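Local coordinates for protein MucR Phosphodiesterase (Pseudomonas aeruginosa, PDB 5M1T) that is an EAL-domain phosphodiesterase that binds the ligand C2E and magnesium ions, at residues A[52-55]-A[56-60]; A[107-110]-A[111-114]; A[168-171]-A[172-176]; A[252-256]-A[257-261]. One frame throughout, in Å; residues are numbered along the deposited sequence.

Interaction 1. Residues A[52-55]-A[56-60]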
loop_
_atom_site.group_PDB
_atom_site.type_symbol
_atom_site.label_atom_id
_atom_site.label_comp_id
_atom_site.label_asym_id
_atom_site.label_seq_id
_atom_site.Cartn_x
_atom_site.Cartn_y
_atom_site.Cartn_z
ATOM N N PRO A 52 -7.681 -24.609 -12.279
ATOM C CA PRO A 52 -8.098 -24.242 -13.634
ATOM C C PRO A 52 -9.222 -23.241 -13.673
ATOM O O PRO A 52 -10.159 -23.354 -12.857
ATOM C CB PRO A 52 -8.624 -25.555 -14.213
ATOM C CG PRO A 52 -8.058 -26.651 -13.385
ATOM C CD PRO A 52 -7.752 -26.064 -12.039
ATOM N N LYS A 53 -9.132 -22.254 -14.561
ATOM C CA LYS A 53 -10.291 -21.413 -14.877
ATOM C C LYS A 53 -10.632 -21.839 -16.299
ATOM O O LYS A 53 -9.741 -21.973 -17.138
ATOM C CB LYS A 53 -10.009 -19.904 -14.852
ATOM C CG LYS A 53 -9.340 -19.384 -13.577
ATOM C CD LYS A 53 -8.652 -18.023 -13.782
ATOM C CE LYS A 53 -9.543 -17.051 -14.551
ATOM N NZ LYS A 53 -8.751 -15.843 -14.922
ATOM N N VAL A 54 -11.911 -22.046 -16.557
ATOM C CA VAL A 54 -12.358 -22.701 -17.794
ATOM C C VAL A 54 -13.449 -21.874 -18.448
ATOM O O VAL A 54 -14.299 -21.357 -17.732
ATOM C CB VAL A 54 -12.876 -24.101 -17.408
ATOM C CG1 VAL A 54 -13.717 -24.720 -18.470
ATOM C CG2 VAL A 54 -11.700 -25.011 -17.132
ATOM N N LEU A 55 -13.442 -21.743 -19.785
ATOM C CA LEU A 55 -14.573 -21.104 -20.475
ATOM C C LEU A 55 -15.843 -21.915 -20.226
ATOM O O LEU A 55 -15.806 -23.134 -20.126
ATOM C CB LEU A 55 -14.342 -20.856 -21.982
ATOM C CG LEU A 55 -13.349 -19.709 -22.354
ATOM C CD1 LEU A 55 -13.453 -19.335 -23.832
ATOM C CD2 LEU A 55 -13.451 -18.431 -21.509
ATOM N N ALA A 56 -16.937 -21.208 -20.017
ATOM C CA ALA A 56 -18.198 -21.827 -19.641
ATOM C C ALA A 56 -18.852 -22.464 -20.876
ATOM O O ALA A 56 -18.869 -21.854 -21.928
ATOM C CB ALA A 56 -19.109 -20.766 -19.070
ATOM N N PRO A 57 -19.413 -23.662 -20.769
ATOM C CA PRO A 57 -19.550 -24.423 -19.537
ATOM C C PRO A 57 -18.336 -25.263 -19.133
ATOM O O PRO A 57 -18.128 -25.509 -17.948
ATOM C CB PRO A 57 -20.696 -25.376 -19.874
ATOM C CG PRO A 57 -20.533 -25.630 -21.348
ATOM C CD PRO A 57 -20.088 -24.313 -21.909
ATOM N N ASN A 58 -17.580 -25.748 -20.111
ATOM C CA ASN A 58 -16.448 -26.621 -19.815
ATOM C C ASN A 58 -15.335 -26.452 -20.836
ATOM O O ASN A 58 -14.544 -27.351 -21.030
ATOM C CB ASN A 58 -16.936 -28.050 -19.818
ATOM C CG ASN A 58 -16.238 -28.889 -18.794
ATOM O OD1 ASN A 58 -15.160 -28.533 -18.300
ATOM N ND2 ASN A 58 -16.850 -30.015 -18.455
ATOM N N GLY A 59 -15.325 -25.266 -21.464
ATOM C CA GLY A 59 -14.696 -24.964 -22.770
ATOM C C GLY A 59 -13.248 -25.017 -22.456
ATOM O O GLY A 59 -12.910 -25.500 -21.382
ATOM N N PRO A 60 -12.380 -24.496 -23.333
ATOM C CA PRO A 60 -10.971 -24.633 -22.975
ATOM C C PRO A 60 -10.612 -23.922 -21.653
ATOM O O PRO A 60 -11.177 -22.882 -21.283
ATOM C CB PRO A 60 -10.234 -23.965 -24.139
ATOM C CG PRO A 60 -11.184 -22.928 -24.617
ATOM C CD PRO A 60 -12.588 -23.457 -24.348
#
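Val54 lays its CG1 methyl against the backbone of Asn58 and Gly59, with CG1 3.3 Å from Asn58 C and 3.1 Å from Gly59 O. This branch stands opposite the backbone N (chi1 163°), which carries it beside the Val54 carbonyl and across to the returning chain. Asn58 reaches the same methyl more loosely, its OD1 4.1 Å from Val54 CG1. On the neighbouring residue, Leu55 CB packs alongside the proline ring, 3.9 Å from Pro60 CD. These contacts close a beta hairpin between strand 46-55 and its antiparallel partner 61-72, the pair that opens the modified barrel of EAL domains. Leu55 supplies both polar ties of the turn: its N donates almost straight to Pro60 O at 2.9 Å, and its carbonyl O accepts from Gly59 N at a short 2.6 Å. Both carbonyls are met by donors well tilted from their planes. Pro60 has no N-H to offer Leu55 O; the amide of Gly59, one residue earlier, bonds to it. The cis peptide between Ala56 and Pro57 bends the chain at the head of the loop, where both residues lean on Thr255 of helix 248-257. Lys53 turns away from the hairpin loop, and its NZ forms a salt bridge with Glu205.

Interaction 2. Residues A[107-110]-A[111-114]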
loop_
_atom_site.group_PDB
_atom_site.type_symbol
_atom_site.label_atom_id
_atom_site.label_comp_id
_atom_site.label_asym_id
_atom_site.label_seq_id
_atom_site.Cartn_x
_atom_site.Cartn_y
_atom_site.Cartn_z
ATOM N N GLN A 107 6.549 -20.807 -13.255
ATOM C CA GLN A 107 5.652 -21.811 -13.769
ATOM C C GLN A 107 4.969 -21.409 -15.078
ATOM O O GLN A 107 4.862 -22.229 -16.001
ATOM C CB GLN A 107 4.603 -22.157 -12.732
ATOM C CG GLN A 107 3.847 -23.413 -13.059
ATOM C CD GLN A 107 4.762 -24.637 -13.159
ATOM O OE1 GLN A 107 5.522 -24.942 -12.238
ATOM N NE2 GLN A 107 4.695 -25.321 -14.274
ATOM N N MET A 108 4.496 -20.169 -15.162
ATOM C CA MET A 108 3.824 -19.720 -16.374
ATOM C C MET A 108 4.797 -19.749 -17.561
ATOM O O MET A 108 4.457 -20.245 -18.649
ATOM C CB MET A 108 3.218 -18.328 -16.170
ATOM C CG MET A 108 2.297 -17.848 -17.296
ATOM S SD MET A 108 0.929 -18.937 -17.804
ATOM C CE MET A 108 0.125 -19.159 -16.281
ATOM N N ARG A 109 6.015 -19.223 -17.347
ATOM C CA ARG A 109 7.063 -19.295 -18.344
ATOM C C ARG A 109 7.251 -20.729 -18.851
ATOM O O ARG A 109 7.230 -20.966 -20.041
ATOM C CB ARG A 109 8.360 -18.749 -17.767
ATOM C CG ARG A 109 9.531 -18.644 -18.739
ATOM C CD ARG A 109 9.354 -17.560 -19.794
ATOM N NE ARG A 109 8.837 -18.094 -21.043
ATOM C CZ ARG A 109 8.134 -17.402 -21.948
ATOM N NH1 ARG A 109 7.818 -16.127 -21.740
ATOM N NH2 ARG A 109 7.718 -17.996 -23.069
ATOM N N LEU A 110 7.436 -21.666 -17.934
ATOM C CA LEU A 110 7.610 -23.078 -18.257
ATOM C C LEU A 110 6.445 -23.623 -19.128
ATOM O O LEU A 110 6.642 -24.254 -20.185
ATOM C CB LEU A 110 7.746 -23.865 -16.953
ATOM C CG LEU A 110 8.082 -25.355 -16.982
ATOM C CD1 LEU A 110 9.283 -25.624 -17.870
ATOM C CD2 LEU A 110 8.458 -25.871 -15.603
ATOM N N TRP A 111 5.226 -23.323 -18.703
ATOM C CA TRP A 111 4.045 -23.681 -19.460
ATOM C C TRP A 111 3.993 -23.057 -20.828
ATOM O O TRP A 111 3.581 -23.728 -21.772
ATOM C CB TRP A 111 2.776 -23.284 -18.712
ATOM C CG TRP A 111 2.463 -24.182 -17.561
ATOM C CD1 TRP A 111 2.790 -25.498 -17.446
ATOM C CD2 TRP A 111 1.726 -23.840 -16.374
ATOM N NE1 TRP A 111 2.308 -25.997 -16.263
ATOM C CE2 TRP A 111 1.656 -25.002 -15.585
ATOM C CE3 TRP A 111 1.126 -22.660 -15.907
ATOM C CZ2 TRP A 111 1.001 -25.035 -14.352
ATOM C CZ3 TRP A 111 0.475 -22.686 -14.691
ATOM C CH2 TRP A 111 0.421 -23.874 -13.920
ATOM N N LEU A 112 4.317 -21.769 -20.936
ATOM C CA LEU A 112 4.333 -21.111 -22.246
ATOM C C LEU A 112 5.354 -21.792 -23.181
ATOM O O LEU A 112 5.103 -21.996 -24.375
ATOM C CB LEU A 112 4.655 -19.625 -22.119
ATOM C CG LEU A 112 3.564 -18.708 -21.592
ATOM C CD1 LEU A 112 4.164 -17.356 -21.251
ATOM C CD2 LEU A 112 2.463 -18.533 -22.605
ATOM N N ASP A 113 6.495 -22.156 -22.626
ATOM C CA ASP A 113 7.535 -22.807 -23.404
ATOM C C ASP A 113 7.138 -24.255 -23.731
ATOM O O ASP A 113 7.727 -24.879 -24.574
ATOM C CB ASP A 113 8.863 -22.758 -22.642
ATOM C CG ASP A 113 9.407 -21.308 -22.460
ATOM O OD1 ASP A 113 9.268 -20.460 -23.408
ATOM O OD2 ASP A 113 9.983 -21.006 -21.372
ATOM N N GLY A 114 6.159 -24.794 -23.011
ATOM C CA GLY A 114 5.616 -26.120 -23.276
ATOM C C GLY A 114 4.417 -26.038 -24.217
ATOM O O GLY A 114 3.783 -27.042 -24.541
#
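Arg109 and Asp113, one helical turn apart, join through a salt bridge of two bonds. The guanidinium is presented side-on, NE donating to Asp113 OD2 at 3.1 Å and NH2 to Asp113 OD1 at 2.9 Å. OD2 lies close to the guanidinium plane, yet both donors reach the carboxylate from above its own plane, and the two flat groups are turned 33° against each other. Bends at chi2 and chi3 turn the arginine forward along the helix, toward its C-terminal end, to make this grip. Its remaining nitrogen, NH1, is taken by Ser147 O and Glu149.

Beneath the side chains run the i to i+4 backbone bonds of helix 93-113, from Trp111, Leu112 and Asp113 back to Gln107, Met108 and Arg109. The amide of Gly114 makes weak bonds to Leu110 O and Trp111 O as the helix runs out. Leu112 covers one face of the guanidinium, its CD1 3.9 Å from Arg109 NH1.

Gln107 lies over one face of the Trp111 indole. Its CG sits 3.5 Å from the centroid of the six-membered ring in a CH-pi contact, and its NE2 lies over the same face toward the rim, 3.3 Å from Trp111 CE2. Met108 comes to the ring edge instead, CE 3.7 Å from Trp111 CE3, while Trp119 and Tyr50, the latter on strand 46-55 of the EAL-domain barrel, meet the indole edge-to-face. A carboxylate at the C-terminal end of a helix would be disfavoured by the helix dipole and by the nearby Arg109 carbonyl, a cost that the arginine's charge probably offsets.

Interaction 3. Residues A[168-171]-A[172-176]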
loop_
_atom_site.group_PDB
_atom_site.type_symbol
_atom_site.label_atom_id
_atom_site.label_comp_id
_atom_site.label_asym_id
_atom_site.label_seq_id
_atom_site.Cartn_x
_atom_site.Cartn_y
_atom_site.Cartn_z
ATOM N N ALA A 168 -6.449 5.844 -4.465
ATOM C CA ALA A 168 -5.125 5.223 -4.352
ATOM C C ALA A 168 -5.072 3.930 -5.141
ATOM O O ALA A 168 -4.062 3.633 -5.782
ATOM C CB ALA A 168 -4.764 4.973 -2.880
ATOM N N SER A 169 -6.160 3.156 -5.108
ATOM C CA SER A 169 -6.222 1.918 -5.891
ATOM C C SER A 169 -5.996 2.242 -7.362
ATOM O O SER A 169 -5.388 1.457 -8.108
ATOM C CB SER A 169 -7.575 1.212 -5.749
ATOM O OG SER A 169 -7.820 0.832 -4.415
ATOM N N LEU A 170 -6.505 3.404 -7.777
ATOM C CA LEU A 170 -6.483 3.791 -9.189
ATOM C C LEU A 170 -5.060 4.053 -9.646
ATOM O O LEU A 170 -4.648 3.596 -10.701
ATOM C CB LEU A 170 -7.368 5.031 -9.415
ATOM C CG LEU A 170 -7.936 5.283 -10.811
ATOM C CD1 LEU A 170 -8.670 4.078 -11.387
ATOM C CD2 LEU A 170 -8.905 6.466 -10.774
ATOM N N VAL A 171 -4.294 4.743 -8.823
ATOM C CA VAL A 171 -2.911 5.046 -9.173
ATOM C C VAL A 171 -2.141 3.739 -9.314
ATOM O O VAL A 171 -1.463 3.521 -10.314
ATOM C CB VAL A 171 -2.258 5.981 -8.129
ATOM C CG1 VAL A 171 -0.737 5.990 -8.256
ATOM C CG2 VAL A 171 -2.842 7.389 -8.264
ATOM N N ILE A 172 -2.288 2.853 -8.328
ATOM C CA ILE A 172 -1.627 1.532 -8.361
ATOM C C ILE A 172 -2.052 0.659 -9.557
ATOM O O ILE A 172 -1.218 0.123 -10.301
ATOM C CB ILE A 172 -1.837 0.737 -7.067
ATOM C CG1 ILE A 172 -1.186 1.434 -5.869
ATOM C CG2 ILE A 172 -1.225 -0.644 -7.196
ATOM C CD1 ILE A 172 -1.854 1.094 -4.534
ATOM N N LEU A 173 -3.349 0.503 -9.744
ATOM C CA LEU A 173 -3.819 -0.384 -10.798
ATOM C C LEU A 173 -3.522 0.164 -12.216
ATOM O O LEU A 173 -3.199 -0.604 -13.112
ATOM C CB LEU A 173 -5.308 -0.703 -10.614
ATOM C CG LEU A 173 -5.653 -1.525 -9.381
ATOM C CD1 LEU A 173 -7.152 -1.658 -9.226
ATOM C CD2 LEU A 173 -5.036 -2.903 -9.399
ATOM N N GLU A 174 -3.622 1.475 -12.408
ATOM C CA GLU A 174 -3.254 2.077 -13.684
ATOM C C GLU A 174 -1.797 1.758 -14.059
ATOM O O GLU A 174 -1.524 1.383 -15.194
ATOM C CB GLU A 174 -3.474 3.607 -13.690
ATOM C CG GLU A 174 -4.928 4.079 -13.824
ATOM C CD GLU A 174 -5.654 3.572 -15.079
ATOM O OE1 GLU A 174 -5.015 2.906 -15.942
ATOM O OE2 GLU A 174 -6.894 3.820 -15.208
ATOM N N GLN A 175 -0.871 1.880 -13.110
ATOM C CA GLN A 175 0.512 1.504 -13.383
ATOM C C GLN A 175 0.607 0.046 -13.842
ATOM O O GLN A 175 1.171 -0.236 -14.888
ATOM C CB GLN A 175 1.397 1.671 -12.153
ATOM C CG GLN A 175 1.739 3.097 -11.791
ATOM C CD GLN A 175 2.513 3.149 -10.498
ATOM O OE1 GLN A 175 1.936 3.283 -9.423
ATOM N NE2 GLN A 175 3.819 2.982 -10.589
ATOM N N LEU A 176 0.039 -0.866 -13.048
ATOM C CA LEU A 176 0.055 -2.285 -13.365
ATOM C C LEU A 176 -0.557 -2.586 -14.740
ATOM O O LEU A 176 -0.025 -3.393 -15.502
ATOM C CB LEU A 176 -0.681 -3.063 -12.293
ATOM C CG LEU A 176 -0.037 -3.071 -10.912
ATOM C CD1 LEU A 176 -0.976 -3.662 -9.878
ATOM C CD2 LEU A 176 1.255 -3.857 -10.915
#
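Gln175 runs back over the carbonyl of Val171, one turn earlier in helix 166-178, which packs on the outside of the EAL-domain barrel. From CB, 3.9 Å from Val171 O, the chain continues to CG, which comes to 3.6 Å from the same oxygen. CD lies 4.0 Å from it, and OE1 stays near Val171 O, at 3.5 Å, without a bond between these two acceptors. The two side chains lie side by side and point the same way. Beneath them the i to i+4 bonds run unbroken, from Ile172 N to Ala168 O through to Gln175 N to Val171 O, the latter rather long at 3.3 Å. Next door Glu174 CG packs 3.2 Å from Leu170 O. Ile172, with CG1 opposite its own carbonyl carbon (chi1 -64°), sends that branch back along the helix over Ala168 O. The inward face belongs to Leu173 and Leu176, which rest on Ile183 of strand 182-188, while Phe130 meets Ser169, Ile172 and Leu173. Ser169 OG is bonded to Ala162 O and Asp165 O. At the tip of the glutamine, Gln175 OE1 ends 4.0 Å from Val171 CG1.

Interaction 4. Residues A[252-256]-A[257-261]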
loop_
_atom_site.group_PDB
_atom_site.type_symbol
_atom_site.label_atom_id
_atom_site.label_comp_id
_atom_site.label_asym_id
_atom_site.label_seq_id
_atom_site.Cartn_x
_atom_site.Cartn_y
_atom_site.Cartn_z
ATOM N N GLU A 252 -24.670 -25.378 -15.238
ATOM C CA GLU A 252 -25.697 -25.106 -16.256
ATOM C C GLU A 252 -26.309 -23.731 -16.064
ATOM O O GLU A 252 -26.454 -22.988 -17.016
ATOM C CB GLU A 252 -26.799 -26.169 -16.227
ATOM C CG GLU A 252 -27.825 -26.049 -17.353
ATOM C CD GLU A 252 -28.941 -25.012 -17.082
ATOM O OE1 GLU A 252 -29.317 -24.759 -15.909
ATOM O OE2 GLU A 252 -29.483 -24.426 -18.058
ATOM N N PHE A 253 -26.658 -23.393 -14.834
ATOM C CA PHE A 253 -27.301 -22.124 -14.570
ATOM C C PHE A 253 -26.351 -20.957 -14.837
ATOM O O PHE A 253 -26.687 -19.957 -15.470
ATOM C CB PHE A 253 -27.820 -22.115 -13.113
ATOM C CG PHE A 253 -28.135 -20.769 -12.607
ATOM C CD1 PHE A 253 -29.269 -20.121 -13.020
ATOM C CD2 PHE A 253 -27.260 -20.120 -11.755
ATOM C CE1 PHE A 253 -29.553 -18.841 -12.563
ATOM C CE2 PHE A 253 -27.539 -18.845 -11.292
ATOM C CZ PHE A 253 -28.691 -18.213 -11.687
ATOM N N LEU A 254 -25.125 -21.102 -14.377
ATOM C CA LEU A 254 -24.150 -20.021 -14.558
ATOM C C LEU A 254 -23.839 -19.827 -16.019
ATOM O O LEU A 254 -23.608 -18.715 -16.472
ATOM C CB LEU A 254 -22.889 -20.330 -13.757
ATOM C CG LEU A 254 -23.152 -20.255 -12.256
ATOM C CD1 LEU A 254 -22.054 -20.952 -11.480
ATOM C CD2 LEU A 254 -23.314 -18.816 -11.786
ATOM N N THR A 255 -23.825 -20.931 -16.766
ATOM C CA THR A 255 -23.567 -20.856 -18.195
ATOM C C THR A 255 -24.706 -20.113 -18.907
ATOM O O THR A 255 -24.470 -19.198 -19.718
ATOM C CB THR A 255 -23.304 -22.263 -18.772
ATOM O OG1 THR A 255 -22.059 -22.756 -18.219
ATOM C CG2 THR A 255 -23.190 -22.240 -20.317
ATOM N N ARG A 256 -25.941 -20.481 -18.578
ATOM C CA ARG A 256 -27.106 -19.860 -19.176
ATOM C C ARG A 256 -27.174 -18.369 -18.877
ATOM O O ARG A 256 -27.641 -17.598 -19.713
ATOM C CB ARG A 256 -28.400 -20.556 -18.730
ATOM C CG ARG A 256 -29.643 -19.967 -19.379
ATOM C CD ARG A 256 -30.876 -20.835 -19.252
ATOM N NE ARG A 256 -30.941 -21.623 -18.015
ATOM C CZ ARG A 256 -31.477 -21.227 -16.861
ATOM N NH1 ARG A 256 -31.970 -20.001 -16.694
ATOM N NH2 ARG A 256 -31.472 -22.067 -15.834
ATOM N N LEU A 257 -26.696 -17.963 -17.703
ATOM C CA LEU A 257 -26.640 -16.543 -17.354
ATOM C C LEU A 257 -25.673 -15.779 -18.231
ATOM O O LEU A 257 -25.809 -14.591 -18.437
ATOM C CB LEU A 257 -26.179 -16.347 -15.910
ATOM C CG LEU A 257 -27.152 -16.558 -14.761
ATOM C CD1 LEU A 257 -26.562 -15.857 -13.540
ATOM C CD2 LEU A 257 -28.535 -16.030 -15.101
ATOM N N GLY A 258 -24.650 -16.464 -18.699
ATOM C CA GLY A 258 -23.685 -15.851 -19.564
ATOM C C GLY A 258 -22.365 -15.570 -18.880
ATOM O O GLY A 258 -21.665 -14.690 -19.310
ATOM N N CYS A 259 -22.004 -16.320 -17.841
ATOM C CA CYS A 259 -20.669 -16.187 -17.253
ATOM C C CYS A 259 -19.637 -16.547 -18.324
ATOM O O CYS A 259 -19.864 -17.455 -19.105
ATOM C CB CYS A 259 -20.489 -17.095 -16.030
ATOM S SG CYS A 259 -21.463 -16.608 -14.600
ATOM N N ASN A 260 -18.514 -15.847 -18.346
ATOM C CA ASN A 260 -17.501 -16.095 -19.354
ATOM C C ASN A 260 -16.744 -17.350 -18.968
ATOM O O ASN A 260 -16.581 -18.259 -19.789
ATOM C CB ASN A 260 -16.588 -14.874 -19.517
ATOM C CG ASN A 260 -17.383 -13.617 -19.890
ATOM O OD1 ASN A 260 -17.752 -12.786 -19.032
ATOM N ND2 ASN A 260 -17.711 -13.505 -21.178
ATOM N N SER A 261 -16.345 -17.430 -17.703
ATOM C CA SER A 261 -15.534 -18.527 -17.238
ATOM C C SER A 261 -15.916 -18.993 -15.839
ATOM O O SER A 261 -16.561 -18.264 -15.061
ATOM C CB SER A 261 -14.052 -18.152 -17.304
ATOM O OG SER A 261 -13.775 -16.958 -16.599
HETATM O O HOH W 1 -22.024 -18.661 -20.526
#
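Leu257 comes over one face of the Phe253 ring, its CG 4.1 Å from the ring centroid in a CH-pi contact offset toward the rim. CD1 carries the overlap on to Phe253 CZ at 3.7 Å. With chi1 at 163° the ring swings out beside its own carbonyl carbon, to where Leu257 can cover it, and the Leu257 amide closes the last regular helical bond, to Phe253 O. Gly258 then breaks the helix with a positive phi of 106°. Its N is held only weakly, by Leu254 O and by Thr255 O, the latter at 2.9 Å. Cys259 N reaches back more squarely to Leu254 O, at 3.2 Å and 165°, which completes a Schellman motif at the end of helix 248-257. The cysteine also sends SG inward, 4.0 Å from Leu254 CD2, where Val230 joins the packing. A water donates to both Thr255 O, at 2.6 Å, and Cys259 O, bridging helix end and loop. Asn260, its OD1 bonded to Ile240 N, leads into strand 261-263, which Ser261 begins. Carbonyls of the last turn that no longer have helical partners thus find donors in the loop amides and the water, while Leu254 and Cys259 pack together on Ala242 of strand 239-243.

Interactions 1 and 4 are direct neighbours, their centres 10 Å apart. Ala56 N lies 3.0 Å from Asn260 O, a probable hydrogen bond, and Pro57 packs on Thr255, so the hairpin loop and the helix end meet where the first and last strands of the barrel pair. Interactions 2 and 3 stand apart on other helices, 28 Å from each other between centres and 20 and 29 Å from interaction 1. None of the four supplies a magnesium ligand. The closest side chain is Lys53 of interaction 1, about 9 Å from C2E and from a magnesium ion; Leu254, Gln107 and Leu173 lie about 10, 13 and 14 Å from C2E.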